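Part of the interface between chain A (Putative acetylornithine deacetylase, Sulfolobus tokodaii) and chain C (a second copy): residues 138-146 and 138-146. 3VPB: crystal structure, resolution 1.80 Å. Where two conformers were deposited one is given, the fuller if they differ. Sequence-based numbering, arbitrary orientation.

Chain A, residues 138-146: SLIRDVFEG
Chain C 138-146: SLIRDVFEG

Two reciprocal salt bridges join the stretches, pairing Arg141(A) with Asp142(C) and Arg141(C) with Asp142(A). Arg141(A) binds in bidentate fashion, NH1 to Asp142(C) OD1 at 2.8 Å and NH2 to Asp142(C) OD2 at 2.7 Å, the carboxylate lying at the guanidinium edge. Arg141(C) instead converges on one oxygen: NH1 (a weak bond) and NH2 each lie 3.1 Å from Asp142(A) OD1. The rotamers also differ: Arg141(A) is m, t, m with chi4 175°, whereas Arg141(C) has chi angles of -104°, 91°, 128° and -114°.

Each chain runs as a strand (138-140), turns through Arg141(A) (phi/psi -114/-14) or Arg141(C) (-98/-24) and extended Asp142(A) or Asp142(C) (near -160/175), then enters a helix. Each aspartate, chi1 p, also caps its helix: Asp142(A) OD1 accepts from Glu145(A) N at 3.0 Å, Asp142(C) OD1 from Glu145(C) N at 3.1 Å.

Glu145(A), t, t, reaches back: OE1 and OE2 accept from Arg141(A) NE and NH1 at 3.0 and 2.9 Å, within a salt bridge.

The stretches run roughly antiparallel: CA atoms of Leu139(A) and Glu145(C) are 7.4 Å apart, those of Phe144(A) and Leu139(C) 7.5 Å. Branched leucines (t, p) suit van der Waals packing on aromatic rings (chi1 m): Leu139(A) CD2 lies 4.1 Å from Phe144(C) CD2, Phe144(A) CD2 3.9 Å from Leu139(C) CD2.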

# COMPACT_ATOMS: atom_id res chain seq x y z
N SER A 138 18.58 5.27 -3.80
CA SER A 138 18.81 4.99 -5.21
C SER A 138 19.82 5.91 -5.85
O SER A 138 19.82 7.14 -5.62
CB SER A 138 17.51 5.13 -6.01
OG SER A 138 16.45 4.44 -5.37
N LEU A 139 20.68 5.31 -6.66
CA LEU A 139 21.70 6.02 -7.44
C LEU A 139 21.04 6.35 -8.77
O LEU A 139 20.52 5.44 -9.45
CB LEU A 139 22.96 5.10 -7.59
CG LEU A 139 24.27 5.65 -8.18
CD1 LEU A 139 24.64 7.03 -7.61
CD2 LEU A 139 25.44 4.66 -8.01
N ILE A 140 20.97 7.64 -9.12
CA ILE A 140 20.29 8.10 -10.34
C ILE A 140 21.35 8.67 -11.29
O ILE A 140 21.96 9.72 -10.99
CB ILE A 140 19.25 9.21 -10.08
CG1 ILE A 140 18.36 8.92 -8.84
CG2 ILE A 140 18.43 9.50 -11.38
CD1 ILE A 140 17.11 8.13 -9.11
N ARG A 141 21.57 7.99 -12.40
CA ARG A 141 22.76 8.32 -13.24
C ARG A 141 22.39 8.89 -14.60
O ARG A 141 23.23 9.47 -15.30
CB ARG A 141 23.66 7.11 -13.34
CG ARG A 141 24.32 6.82 -12.00
CD ARG A 141 24.77 5.44 -11.89
NE ARG A 141 23.67 4.48 -11.98
CZ ARG A 141 23.85 3.16 -12.00
NH1 ARG A 141 22.80 2.35 -12.10
NH2 ARG A 141 25.08 2.65 -11.93
N ASP A 142 21.12 8.74 -14.95
CA ASP A 142 20.56 9.36 -16.15
C ASP A 142 19.06 9.49 -16.02
O ASP A 142 18.46 9.00 -15.06
CB ASP A 142 20.90 8.52 -17.38
CG ASP A 142 20.44 7.10 -17.23
OD1 ASP A 142 19.22 6.86 -17.31
OD2 ASP A 142 21.30 6.22 -16.99
N VAL A 143 18.46 10.14 -17.02
CA VAL A 143 17.04 10.46 -16.98
C VAL A 143 16.14 9.21 -17.07
O VAL A 143 15.07 9.24 -16.49
CB VAL A 143 16.65 11.52 -18.04
CG1 VAL A 143 16.72 10.92 -19.42
CG2 VAL A 143 15.25 12.07 -17.76
N PHE A 144 16.57 8.15 -17.77
CA PHE A 144 15.76 6.91 -17.82
C PHE A 144 15.62 6.30 -16.42
O PHE A 144 14.51 5.98 -15.98
CB PHE A 144 16.37 5.82 -18.72
CG PHE A 144 16.35 6.13 -20.19
CD1 PHE A 144 15.73 7.28 -20.69
CD2 PHE A 144 16.93 5.24 -21.08
CE1 PHE A 144 15.75 7.56 -22.06
CE2 PHE A 144 16.93 5.50 -22.46
CZ PHE A 144 16.33 6.65 -22.95
N GLU A 145 16.76 6.15 -15.74
CA GLU A 145 16.79 5.70 -14.34
C GLU A 145 15.92 6.58 -13.44
O GLU A 145 15.18 6.07 -12.61
CB GLU A 145 18.23 5.71 -13.82
CG GLU A 145 18.45 4.94 -12.52
CD GLU A 145 19.91 4.53 -12.35
OE1 GLU A 145 20.84 5.30 -12.72
OE2 GLU A 145 20.15 3.42 -11.82
N GLY A 146 16.06 7.90 -13.59
CA GLY A 146 15.29 8.87 -12.77
C GLY A 146 13.79 8.72 -13.00
O GLY A 146 13.00 8.72 -12.06
N SER C 138 10.77 -1.01 -16.80
CA SER C 138 12.08 -0.44 -16.47
C SER C 138 13.19 -0.98 -17.36
O SER C 138 13.29 -2.18 -17.55
CB SER C 138 12.45 -0.77 -15.02
OG SER C 138 11.45 -0.38 -14.10
N LEU C 139 14.02 -0.09 -17.89
CA LEU C 139 15.21 -0.52 -18.62
C LEU C 139 16.34 -0.60 -17.61
O LEU C 139 16.83 0.42 -17.13
CB LEU C 139 15.50 0.46 -19.77
CG LEU C 139 16.77 0.26 -20.61
CD1 LEU C 139 16.77 -1.15 -21.21
CD2 LEU C 139 16.85 1.35 -21.70
N ILE C 140 16.72 -1.82 -17.26
CA ILE C 140 17.75 -2.03 -16.22
C ILE C 140 19.14 -2.18 -16.86
O ILE C 140 19.38 -3.11 -17.63
CB ILE C 140 17.45 -3.28 -15.36
CG1 ILE C 140 15.97 -3.27 -14.91
CG2 ILE C 140 18.44 -3.40 -14.18
CD1 ILE C 140 15.72 -2.43 -13.80
N ARG C 141 20.04 -1.27 -16.50
CA ARG C 141 21.36 -1.17 -17.13
C ARG C 141 22.49 -1.85 -16.39
O ARG C 141 23.53 -2.16 -17.00
CB ARG C 141 21.76 0.28 -17.32
CG ARG C 141 21.62 0.76 -18.72
CD ARG C 141 20.26 1.36 -18.95
NE ARG C 141 20.36 2.70 -19.53
CZ ARG C 141 19.97 3.82 -18.92
NH1 ARG C 141 20.11 4.97 -19.56
NH2 ARG C 141 19.46 3.81 -17.67
N ASP C 142 22.31 -2.01 -15.09
CA ASP C 142 23.32 -2.68 -14.25
C ASP C 142 22.73 -3.15 -12.93
O ASP C 142 21.56 -2.86 -12.64
CB ASP C 142 24.57 -1.81 -14.03
CG ASP C 142 24.33 -0.58 -13.15
OD1 ASP C 142 23.28 -0.43 -12.49
OD2 ASP C 142 25.25 0.27 -13.12
N VAL C 143 23.55 -3.86 -12.16
CA VAL C 143 23.05 -4.50 -10.93
C VAL C 143 22.63 -3.49 -9.87
O VAL C 143 21.77 -3.80 -9.04
CB VAL C 143 24.03 -5.53 -10.31
CG1 VAL C 143 23.24 -6.71 -9.76
CG2 VAL C 143 25.03 -6.02 -11.32
N PHE C 144 23.20 -2.29 -9.89
CA PHE C 144 22.79 -1.30 -8.92
C PHE C 144 21.33 -0.94 -9.17
O PHE C 144 20.51 -0.89 -8.24
CB PHE C 144 23.66 -0.04 -9.01
CG PHE C 144 25.11 -0.25 -8.66
CD1 PHE C 144 25.53 -1.37 -7.94
CD2 PHE C 144 26.04 0.73 -8.97
CE1 PHE C 144 26.88 -1.55 -7.60
CE2 PHE C 144 27.39 0.57 -8.62
CZ PHE C 144 27.80 -0.58 -7.93
N GLU C 145 21.02 -0.67 -10.44
CA GLU C 145 19.66 -0.30 -10.81
C GLU C 145 18.72 -1.47 -10.54
O GLU C 145 17.66 -1.28 -9.99
CB GLU C 145 19.60 0.09 -12.29
CG GLU C 145 18.24 0.70 -12.65
CD GLU C 145 18.21 1.41 -14.01
OE1 GLU C 145 19.13 1.18 -14.83
OE2 GLU C 145 17.22 2.17 -14.21
N GLY C 146 19.13 -2.68 -10.93
CA GLY C 146 18.38 -3.90 -10.64
C GLY C 146 18.03 -4.06 -9.17
O GLY C 146 16.87 -4.25 -8.83